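Side-chain contacts in Tll1590 protein (Thermosynechococcus elongatus, PDB 6LDQ), which belongs to the GT-B clan of glycosyltransferases and is built around a Rossmann-like, largely parallel beta sheet with helices on its faces: residues 116-119 with 120-124; 152-155 with 156-160; 99-103 with 104-108; 207-210 with 211-214. All coordinates share one frame; numbering follows the deposited sequence.

Interaction 1 of 4, residues 116-119 with 120-124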
loop_
_atom_site.group_PDB
_atom_site.type_symbol
_atom_site.label_atom_id
_atom_site.label_comp_id
_atom_site.label_asym_id
_atom_site.label_seq_id
_atom_site.Cartn_x
_atom_site.Cartn_y
_atom_site.Cartn_z
ATOM N N SER A 116 0.987 -5.167 -4.784
ATOM C CA SER A 116 1.470 -3.820 -4.478
ATOM C C SER A 116 2.723 -3.876 -3.608
ATOM O O SER A 116 3.601 -3.016 -3.721
ATOM C CB SER A 116 0.371 -3.031 -3.781
ATOM O OG SER A 116 -0.859 -3.145 -4.484
ATOM N N GLY A 117 2.851 -4.914 -2.771
ATOM C CA GLY A 117 4.007 -5.010 -1.895
ATOM C C GLY A 117 5.309 -5.242 -2.621
ATOM O O GLY A 117 6.356 -4.745 -2.201
ATOM N N TRP A 118 5.275 -6.047 -3.691
ATOM C CA TRP A 118 6.401 -6.115 -4.615
ATOM C C TRP A 118 6.823 -4.713 -5.061
ATOM O O TRP A 118 8.013 -4.371 -5.086
ATOM C CB TRP A 118 5.999 -6.970 -5.820
ATOM C CG TRP A 118 7.161 -7.401 -6.645
ATOM C CD1 TRP A 118 7.941 -8.512 -6.452
ATOM C CD2 TRP A 118 7.701 -6.718 -7.773
ATOM N NE1 TRP A 118 8.926 -8.560 -7.413
ATOM C CE2 TRP A 118 8.803 -7.466 -8.229
ATOM C CE3 TRP A 118 7.364 -5.531 -8.436
ATOM C CZ2 TRP A 118 9.566 -7.080 -9.337
ATOM C CZ3 TRP A 118 8.122 -5.148 -9.545
ATOM C CH2 TRP A 118 9.206 -5.930 -9.988
ATOM N N VAL A 119 5.851 -3.891 -5.421
ATOM C CA VAL A 119 6.170 -2.512 -5.797
ATOM C C VAL A 119 6.854 -1.811 -4.626
ATOM O O VAL A 119 7.907 -1.181 -4.781
ATOM C CB VAL A 119 4.898 -1.777 -6.259
ATOM C CG1 VAL A 119 5.154 -0.271 -6.430
ATOM C CG2 VAL A 119 4.355 -2.388 -7.559
ATOM N N GLY A 120 6.293 -1.967 -3.422
ATOM C CA GLY A 120 6.927 -1.378 -2.249
ATOM C C GLY A 120 8.322 -1.923 -2.013
ATOM O O GLY A 120 9.259 -1.171 -1.736
ATOM N N TRP A 121 8.483 -3.243 -2.158
ATOM C CA TRP A 121 9.792 -3.864 -2.009
ATOM C C TRP A 121 10.813 -3.291 -2.994
ATOM O O TRP A 121 11.958 -3.011 -2.621
ATOM C CB TRP A 121 9.640 -5.373 -2.198
ATOM C CG TRP A 121 10.900 -6.115 -2.167
ATOM C CD1 TRP A 121 11.864 -6.072 -1.207
ATOM C CD2 TRP A 121 11.344 -7.045 -3.151
ATOM N NE1 TRP A 121 12.890 -6.932 -1.534
ATOM C CE2 TRP A 121 12.593 -7.539 -2.726
ATOM C CE3 TRP A 121 10.807 -7.505 -4.353
ATOM C CZ2 TRP A 121 13.318 -8.465 -3.467
ATOM C CZ3 TRP A 121 11.528 -8.429 -5.090
ATOM C CH2 TRP A 121 12.768 -8.901 -4.639
ATOM N N GLN A 122 10.432 -3.157 -4.271
ATOM C CA GLN A 122 11.344 -2.571 -5.254
ATOM C C GLN A 122 11.680 -1.122 -4.898
ATOM O O GLN A 122 12.840 -0.688 -4.999
ATOM C CB GLN A 122 10.720 -2.644 -6.650
ATOM C CG GLN A 122 10.801 -4.024 -7.274
ATOM C CD GLN A 122 12.211 -4.335 -7.685
ATOM O OE1 GLN A 122 12.881 -3.489 -8.276
ATOM N NE2 GLN A 122 12.680 -5.533 -7.367
ATOM N N LEU A 123 10.679 -0.362 -4.470
ATOM C CA LEU A 123 10.942 1.026 -4.091
ATOM C C LEU A 123 11.868 1.113 -2.882
ATOM O O LEU A 123 12.828 1.899 -2.884
ATOM C CB LEU A 123 9.619 1.747 -3.841
ATOM C CG LEU A 123 8.778 1.957 -5.109
ATOM C CD1 LEU A 123 7.324 2.264 -4.799
ATOM C CD2 LEU A 123 9.379 3.047 -5.981
ATOM N N ARG A 124 11.622 0.286 -1.852
ATOM C CA ARG A 124 12.435 0.347 -0.642
ATOM C C ARG A 124 13.890 -0.001 -0.920
ATOM O O ARG A 124 14.779 0.440 -0.184
ATOM C CB ARG A 124 11.855 -0.573 0.443
ATOM C CG ARG A 124 12.424 -0.377 1.855
ATOM C CD ARG A 124 12.230 1.048 2.389
ATOM N NE ARG A 124 12.953 1.277 3.648
ATOM C CZ ARG A 124 14.270 1.475 3.738
ATOM N NH1 ARG A 124 15.026 1.480 2.648
ATOM N NH2 ARG A 124 14.839 1.652 4.917
#
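Trp118, Trp121 and Gln122 form a local aromatic and CH-pi cluster, with spacings i to i+3 and i to i+4, on the helix 113-126 that makes the crossover between strands 108-112 and 130-134. The Trp118 indole carries the contact. Its CG stands anti to the backbone N (chi1 -165°), which stands the ring across the helix axis, one face toward the next turn, where both later residues meet it. Over the six-membered ring sits Gln122 CG, 3.6 Å from the centroid and almost on the ring normal. A bend at chi2 of Gln122 carries its amide out over the rim, planes 24° apart, with NE2 4.0 Å from Trp118 CZ2. Trp121 covers the five-membered ring instead and turns its benzo edge to it in an offset edge-to-face pair, with planes at 68°. The closest atoms are Trp121 CZ3 and Trp118 NE1, 3.5 Å apart. Beneath this cluster the backbone bond from Gln122 N to Trp118 O, 2.8 Å long, sets the two residues one turn apart. On another side of the helix, Val119 CG1 packs alongside Leu123 CD1 at 3.7 Å. Val119 and Leu123 press on Val94 and Phe97 of helix 90-104; Trp118 reaches Leu90 of the same helix as well as Val159 of helix 153-166, and Trp121 touches Ala162 of the latter and Trp131 of strand 130-134.

Interaction 2 of 4, residues 152-155 with 156-160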
loop_
_atom_site.group_PDB
_atom_site.type_symbol
_atom_site.label_atom_id
_atom_site.label_comp_id
_atom_site.label_asym_id
_atom_site.label_seq_id
_atom_site.Cartn_x
_atom_site.Cartn_y
_atom_site.Cartn_z
ATOM N N ARG A 152 2.879 -19.516 -9.415
ATOM C CA ARG A 152 2.238 -18.335 -8.872
ATOM C C ARG A 152 2.290 -18.374 -7.354
ATOM O O ARG A 152 2.584 -17.358 -6.723
ATOM C CB ARG A 152 0.788 -18.215 -9.344
ATOM C CG ARG A 152 0.077 -16.990 -8.781
ATOM C CD ARG A 152 -1.321 -16.794 -9.373
ATOM N NE ARG A 152 -2.162 -17.980 -9.213
ATOM C CZ ARG A 152 -2.691 -18.381 -8.061
ATOM N NH1 ARG A 152 -2.483 -17.687 -6.947
ATOM N NH2 ARG A 152 -3.436 -19.479 -8.023
ATOM N N ASP A 153 1.986 -19.543 -6.771
ATOM C CA ASP A 153 2.174 -19.710 -5.333
ATOM C C ASP A 153 3.638 -19.530 -4.968
ATOM O O ASP A 153 3.961 -18.947 -3.929
ATOM C CB ASP A 153 1.676 -21.089 -4.873
ATOM C CG ASP A 153 0.159 -21.175 -4.795
ATOM O OD1 ASP A 153 -0.505 -20.118 -4.651
ATOM O OD2 ASP A 153 -0.376 -22.305 -4.879
ATOM N N GLU A 154 4.538 -20.020 -5.821
ATOM C CA GLU A 154 5.966 -19.887 -5.565
ATOM C C GLU A 154 6.371 -18.424 -5.516
ATOM O O GLU A 154 7.079 -17.994 -4.596
ATOM C CB GLU A 154 6.757 -20.625 -6.641
ATOM C CG GLU A 154 8.219 -20.225 -6.771
ATOM C CD GLU A 154 8.964 -21.150 -7.738
ATOM O OE1 GLU A 154 10.078 -20.804 -8.188
ATOM O OE2 GLU A 154 8.422 -22.237 -8.042
ATOM N N THR A 155 5.910 -17.641 -6.494
ATOM C CA THR A 155 6.200 -16.212 -6.499
ATOM C C THR A 155 5.611 -15.533 -5.274
ATOM O O THR A 155 6.305 -14.797 -4.562
ATOM C CB THR A 155 5.659 -15.574 -7.780
ATOM O OG1 THR A 155 6.519 -15.929 -8.862
ATOM C CG2 THR A 155 5.612 -14.049 -7.650
ATOM N N ARG A 156 4.324 -15.767 -5.012
ATOM C CA ARG A 156 3.667 -15.072 -3.908
ATOM C C ARG A 156 4.409 -15.301 -2.594
ATOM O O ARG A 156 4.705 -14.351 -1.859
ATOM C CB ARG A 156 2.208 -15.525 -3.816
ATOM C CG ARG A 156 1.375 -14.815 -2.754
ATOM C CD ARG A 156 -0.009 -15.421 -2.668
ATOM N NE ARG A 156 0.038 -16.724 -2.012
ATOM C CZ ARG A 156 -0.342 -17.870 -2.562
ATOM N NH1 ARG A 156 -0.807 -17.900 -3.801
ATOM N NH2 ARG A 156 -0.251 -19.000 -1.860
ATOM N N LEU A 157 4.758 -16.558 -2.301
ATOM C CA LEU A 157 5.407 -16.883 -1.035
ATOM C C LEU A 157 6.766 -16.199 -0.900
ATOM O O LEU A 157 7.105 -15.688 0.175
ATOM C CB LEU A 157 5.555 -18.406 -0.907
ATOM C CG LEU A 157 4.399 -19.072 -0.156
ATOM C CD1 LEU A 157 4.352 -18.606 1.309
ATOM C CD2 LEU A 157 3.050 -18.824 -0.851
ATOM N N MET A 158 7.575 -16.217 -1.958
ATOM C CA MET A 158 8.884 -15.572 -1.896
ATOM C C MET A 158 8.731 -14.067 -1.709
ATOM O O MET A 158 9.470 -13.440 -0.936
ATOM C CB MET A 158 9.672 -15.846 -3.177
ATOM C CG MET A 158 10.219 -17.280 -3.302
ATOM S SD MET A 158 10.961 -17.482 -4.941
ATOM C CE MET A 158 12.617 -16.939 -4.580
ATOM N N VAL A 159 7.766 -13.476 -2.404
ATOM C CA VAL A 159 7.564 -12.031 -2.287
ATOM C C VAL A 159 7.015 -11.687 -0.911
ATOM O O VAL A 159 7.447 -10.718 -0.273
ATOM C CB VAL A 159 6.630 -11.521 -3.397
ATOM C CG1 VAL A 159 6.318 -10.021 -3.168
ATOM C CG2 VAL A 159 7.220 -11.752 -4.772
ATOM N N GLU A 160 6.057 -12.481 -0.428
ATOM C CA GLU A 160 5.487 -12.227 0.888
ATOM C C GLU A 160 6.543 -12.336 1.986
ATOM O O GLU A 160 6.519 -11.578 2.964
ATOM C CB GLU A 160 4.310 -13.175 1.125
ATOM C CG GLU A 160 3.177 -12.931 0.122
ATOM C CD GLU A 160 1.853 -13.555 0.501
ATOM O OE1 GLU A 160 0.814 -12.959 0.162
ATOM O OE2 GLU A 160 1.843 -14.649 1.097
HETATM O O HOH W 1 -1.712 -15.309 -5.951
#
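Arg156 N donates to Arg152 O at 2.9 Å and Leu157 N to Asp153 O in the same way, the regular i to i+4 bonding at the start of helix 153-166. Here Arg152, Asp153 and Arg156 build a small salt-bridge network at the surface. Asp153 OD1 faces the terminal nitrogens of Arg156, with its carboxylate plane turned 74° from the guanidinium plane, so a single oxygen serves the arginine and the two groups do not lie flat in a paired, two-oxygen bridge. The modelled distance from OD1 to Arg156 NH1, 2.4 Å, is very short and its exact value is doubtful; the pairing is supported by Arg156 NH2, 3.0 Å from the same Asp153 OD1. Arg152 joins through charge alone: its NH1 is 3.9 Å from Asp153 OD1, which lies well out of that guanidinium plane. A bend at chi3 (55°) curls the end of Arg152 back toward Arg156, NH1 to NH1 3.6 Å, and the shared carboxylate probably offsets their like charges. A water accepts a hydrogen bond from Arg152 NH1 at 2.7 Å and only a weak one from Arg156 NH1. Farther round the helix, Thr155 CG2 meets Val159 CG2 at 4.0 Å, the two chains side by side. Arg156 touches Tyr180 and Leu157 touches Val185 of helix 175-185, while Thr155 and Arg156 lean on Trp114 of helix 113-126.

Interaction 3 of 4, residues 99-103 with 104-108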
loop_
_atom_site.group_PDB
_atom_site.type_symbol
_atom_site.label_atom_id
_atom_site.label_comp_id
_atom_site.label_asym_id
_atom_site.label_seq_id
_atom_site.Cartn_x
_atom_site.Cartn_y
_atom_site.Cartn_z
ATOM N N ALA A 99 7.505 8.445 -11.339
ATOM C CA ALA A 99 7.337 9.829 -11.786
ATOM C C ALA A 99 6.658 10.690 -10.725
ATOM O O ALA A 99 6.967 11.883 -10.612
ATOM C CB ALA A 99 6.534 9.891 -13.088
ATOM N N TYR A 100 5.723 10.119 -9.954
ATOM C CA TYR A 100 5.108 10.856 -8.846
ATOM C C TYR A 100 6.023 10.923 -7.633
ATOM O O TYR A 100 6.139 11.981 -6.996
ATOM C CB TYR A 100 3.767 10.226 -8.462
ATOM C CG TYR A 100 2.643 10.602 -9.390
ATOM C CD1 TYR A 100 2.409 9.885 -10.573
ATOM C CD2 TYR A 100 1.813 11.675 -9.102
ATOM C CE1 TYR A 100 1.386 10.237 -11.439
ATOM C CE2 TYR A 100 0.787 12.034 -9.967
ATOM C CZ TYR A 100 0.575 11.313 -11.126
ATOM O OH TYR A 100 -0.457 11.689 -11.955
ATOM N N HIS A 101 6.652 9.800 -7.275
ATOM C CA HIS A 101 7.591 9.782 -6.160
ATOM C C HIS A 101 8.790 10.690 -6.416
ATOM O O HIS A 101 9.409 11.184 -5.464
ATOM C CB HIS A 101 8.060 8.342 -5.887
ATOM C CG HIS A 101 9.144 8.249 -4.860
ATOM N ND1 HIS A 101 10.477 8.130 -5.189
ATOM C CD2 HIS A 101 9.091 8.269 -3.508
ATOM C CE1 HIS A 101 11.199 8.079 -4.083
ATOM N NE2 HIS A 101 10.383 8.167 -3.049
ATOM N N ALA A 102 9.139 10.916 -7.684
ATOM C CA ALA A 102 10.281 11.773 -7.993
ATOM C C ALA A 102 10.032 13.222 -7.594
ATOM O O ALA A 102 10.985 13.929 -7.267
ATOM C CB ALA A 102 10.623 11.708 -9.478
ATOM N N LYS A 103 8.776 13.665 -7.613
ATOM C CA LYS A 103 8.383 15.023 -7.230
ATOM C C LYS A 103 7.886 15.106 -5.790
ATOM O O LYS A 103 8.292 16.004 -5.037
ATOM C CB LYS A 103 7.290 15.515 -8.182
ATOM C CG LYS A 103 7.043 17.001 -8.209
ATOM C CD LYS A 103 5.839 17.285 -9.106
ATOM C CE LYS A 103 5.520 18.762 -9.185
ATOM N NZ LYS A 103 4.133 19.001 -9.663
ATOM N N TYR A 104 7.000 14.189 -5.386
ATOM C CA TYR A 104 6.364 14.313 -4.076
ATOM C C TYR A 104 7.202 13.747 -2.947
ATOM O O TYR A 104 6.991 14.133 -1.789
ATOM C CB TYR A 104 4.984 13.653 -4.092
ATOM C CG TYR A 104 4.030 14.426 -4.972
ATOM C CD1 TYR A 104 3.319 15.511 -4.479
ATOM C CD2 TYR A 104 3.888 14.105 -6.305
ATOM C CE1 TYR A 104 2.471 16.240 -5.299
ATOM C CE2 TYR A 104 3.050 14.813 -7.127
ATOM C CZ TYR A 104 2.342 15.884 -6.623
ATOM O OH TYR A 104 1.506 16.570 -7.468
ATOM N N GLY A 105 8.149 12.866 -3.247
ATOM C CA GLY A 105 9.076 12.376 -2.236
ATOM C C GLY A 105 8.443 11.734 -1.022
ATOM O O GLY A 105 8.992 11.852 0.079
ATOM N N TYR A 106 7.299 11.064 -1.187
ATOM C CA TYR A 106 6.538 10.422 -0.107
ATOM C C TYR A 106 7.394 9.799 0.992
ATOM O O TYR A 106 8.066 8.780 0.755
ATOM C CB TYR A 106 5.620 9.344 -0.692
ATOM C CG TYR A 106 4.730 9.835 -1.813
ATOM C CD1 TYR A 106 3.645 10.662 -1.557
ATOM C CD2 TYR A 106 4.989 9.490 -3.128
ATOM C CE1 TYR A 106 2.826 11.123 -2.584
ATOM C CE2 TYR A 106 4.181 9.938 -4.167
ATOM C CZ TYR A 106 3.101 10.749 -3.897
ATOM O OH TYR A 106 2.310 11.201 -4.931
ATOM N N PRO A 107 7.380 10.363 2.214
ATOM C CA PRO A 107 8.132 9.747 3.323
ATOM C C PRO A 107 7.524 8.456 3.828
ATOM O O PRO A 107 8.184 7.729 4.576
ATOM C CB PRO A 107 8.097 10.827 4.426
ATOM C CG PRO A 107 6.937 11.732 4.056
ATOM C CD PRO A 107 6.948 11.742 2.548
ATOM N N LEU A 108 6.270 8.195 3.521
ATOM C CA LEU A 108 5.610 6.964 3.919
ATOM C C LEU A 108 4.861 6.451 2.705
ATOM O O LEU A 108 4.225 7.220 1.973
ATOM C CB LEU A 108 4.648 7.176 5.095
ATOM C CG LEU A 108 3.890 6.003 5.725
ATOM C CD1 LEU A 108 3.725 6.277 7.235
ATOM C CD2 LEU A 108 2.523 5.839 5.075
#
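Tyr100 and Tyr104 lie side by side at the end of helix 90-104, pointing the same way, with Tyr100 CD2 3.9 Å from Tyr104 CE2. Most of the bonding here falls to two carbonyls. Tyr100 O accepts twice, from Tyr104 N at 2.9 Å in a nearly straight bond and from Lys103 N at 3.2 Å. The edge of the Tyr104 ring also comes up to this oxygen in the ring's own plane, its CD2 being 3.2 Å from Tyr100 O. His101 O takes Gly105 N at 3.1 Å, a more bent bond whose donor sits 42° above the carbonyl plane, and the CA of Gly105 makes a long, bent CA-H...O contact with it. The buried hydroxyl Tyr106 OH is satisfied by a hydrogen bond with Asp48 OD2. With its CG anti to the carbonyl carbon (chi1 -53°), that ring folds back against the last turn, where CE2 lies 4.0 Å from His101 CA. Gly105, with phi 57°, is the first residue to leave the helical conformation. A glycine of positive phi ending a helix is a common C-terminal stop, and here it turns the chain from helix 90-104 into strand 108-112, the helix-to-strand step of a Rossmann-like fold.

Interaction 4 of 4, residues 207-210 with 211-214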
loop_
_atom_site.group_PDB
_atom_site.type_symbol
_atom_site.label_atom_id
_atom_site.label_comp_id
_atom_site.label_asym_id
_atom_site.label_seq_id
_atom_site.Cartn_x
_atom_site.Cartn_y
_atom_site.Cartn_z
ATOM N N MET A 207 -4.441 3.427 12.055
ATOM C CA MET A 207 -3.365 3.506 11.065
ATOM C C MET A 207 -2.540 4.779 11.245
ATOM O O MET A 207 -1.300 4.738 11.250
ATOM C CB MET A 207 -3.944 3.444 9.655
ATOM C CG MET A 207 -3.033 2.757 8.659
ATOM S SD MET A 207 -2.942 0.971 8.938
ATOM C CE MET A 207 -4.538 0.481 8.293
ATOM N N GLY A 208 -3.220 5.922 11.374
ATOM C CA GLY A 208 -2.521 7.166 11.636
ATOM C C GLY A 208 -1.553 7.046 12.788
ATOM O O GLY A 208 -0.406 7.487 12.696
ATOM N N GLN A 209 -1.999 6.420 13.887
ATOM C CA GLN A 209 -1.142 6.259 15.057
ATOM C C GLN A 209 0.097 5.439 14.720
ATOM O O GLN A 209 1.202 5.748 15.178
ATOM C CB GLN A 209 -1.933 5.606 16.194
ATOM C CG GLN A 209 -1.082 4.767 17.147
ATOM C CD GLN A 209 -0.257 5.639 18.069
ATOM O OE1 GLN A 209 -0.622 6.785 18.332
ATOM N NE2 GLN A 209 0.865 5.116 18.551
ATOM N N LEU A 210 -0.064 4.387 13.918
ATOM C CA LEU A 210 1.099 3.616 13.502
ATOM C C LEU A 210 2.061 4.485 12.703
ATOM O O LEU A 210 3.266 4.529 12.992
ATOM C CB LEU A 210 0.657 2.395 12.691
ATOM C CG LEU A 210 0.698 1.089 13.496
ATOM C CD1 LEU A 210 2.137 0.642 13.592
ATOM C CD2 LEU A 210 0.087 1.244 14.911
ATOM N N TYR A 211 1.531 5.220 11.719
ATOM C CA TYR A 211 2.356 6.139 10.939
ATOM C C TYR A 211 3.206 7.010 11.858
ATOM O O TYR A 211 4.434 7.072 11.729
ATOM C CB TYR A 211 1.464 7.018 10.052
ATOM C CG TYR A 211 0.668 6.298 8.966
ATOM C CD1 TYR A 211 0.802 4.920 8.749
ATOM C CD2 TYR A 211 -0.218 7.003 8.158
ATOM C CE1 TYR A 211 0.067 4.278 7.768
ATOM C CE2 TYR A 211 -0.956 6.384 7.180
ATOM C CZ TYR A 211 -0.805 5.012 6.978
ATOM O OH TYR A 211 -1.550 4.405 5.995
ATOM N N ARG A 212 2.566 7.658 12.831
ATOM C CA ARG A 212 3.302 8.554 13.710
ATOM C C ARG A 212 4.335 7.801 14.538
ATOM O O ARG A 212 5.463 8.272 14.710
ATOM C CB ARG A 212 2.313 9.317 14.589
ATOM C CG ARG A 212 1.336 10.157 13.772
ATOM C CD ARG A 212 0.622 11.195 14.630
ATOM N NE ARG A 212 -0.638 10.659 15.129
ATOM C CZ ARG A 212 -0.763 10.023 16.287
ATOM N NH1 ARG A 212 -1.944 9.556 16.670
ATOM N NH2 ARG A 212 0.301 9.850 17.061
ATOM N N GLN A 213 3.976 6.620 15.038
ATOM C CA GLN A 213 4.944 5.767 15.725
ATOM C C GLN A 213 6.178 5.517 14.861
ATOM O O GLN A 213 7.316 5.682 15.316
ATOM C CB GLN A 213 4.289 4.433 16.087
ATOM C CG GLN A 213 3.975 4.233 17.541
ATOM C CD GLN A 213 3.201 2.949 17.757
ATOM O OE1 GLN A 213 2.103 2.956 18.316
ATOM N NE2 GLN A 213 3.757 1.842 17.283
ATOM N N LEU A 214 5.961 5.087 13.617
ATOM C CA LEU A 214 7.062 4.887 12.676
ATOM C C LEU A 214 7.915 6.143 12.531
ATOM O O LEU A 214 9.149 6.079 12.574
ATOM C CB LEU A 214 6.510 4.477 11.311
ATOM C CG LEU A 214 6.101 3.026 11.085
ATOM C CD1 LEU A 214 6.149 2.732 9.597
ATOM C CD2 LEU A 214 7.032 2.090 11.845
#
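Over one face of the Tyr211 ring lies the carbonyl oxygen of Met207, 3.2 Å above the plane and offset toward the rim, while one face of the Arg212 guanidinium lies over Gln209 CA and Gly208 O. The tyrosine ring is thus set against the preceding turn of its own helix, and Met207 runs beside it: chi1 (-147°) brings CG to 3.6 Å from Tyr211 CE1, and the bend at chi2 takes the sulfur away from it. The hydroxyl at the far end of the ring is hydrogen-bonded to His110. Gln209 crosses Arg212 at about a right angle, its amide plane standing nearly perpendicular to the guanidinium. Gln209 also bonds to Gln213, one turn on. Its NE2 donates to Gln213 OE1 at a modelled 2.5 Å, short enough for the precise length to be treated with caution. The direction is orderly: OE1 lies in the plane of the donating amide and offers a lone pair in its own plane, although the two amides are turned 59° apart. Backbone bonds such as Leu214 N to Leu210 O, 2.8 Å, continue unbroken beneath. An i to i+4 glutamine pair on the outer side, with Tyr211, Leu210 and Met207 turned inward to strands 130-134 and 169-172 and to helix 32-42, gives helix 200-216 the amphipathic character expected of a helix laid against the sheet of a Rossmann-like fold.

How the interactions relate
Along the chain the order is interaction 3, then 1, 2 and 4, each on or at the end of a different helix of one alpha/beta domain. Interactions 3 and 1 flank strand 108-112, which leaves the loop of the first and leads into the helix of the second; their centres are about 14 Å apart. Interaction 1 touches interaction 2 through Trp118 CD1 and Val159 CG2, 3.7 Å apart, joining helices 113-126 and 153-166. Interaction 3 meets interaction 4 where Leu108 CD1 lies 3.5 Å from Tyr211 CG. Interactions 2 and 4 are farthest apart, with centres about 28 Å distant. Short-range contacts along and at the ends of single helices thus shape the surfaces by which those helices meet each other and the common sheet.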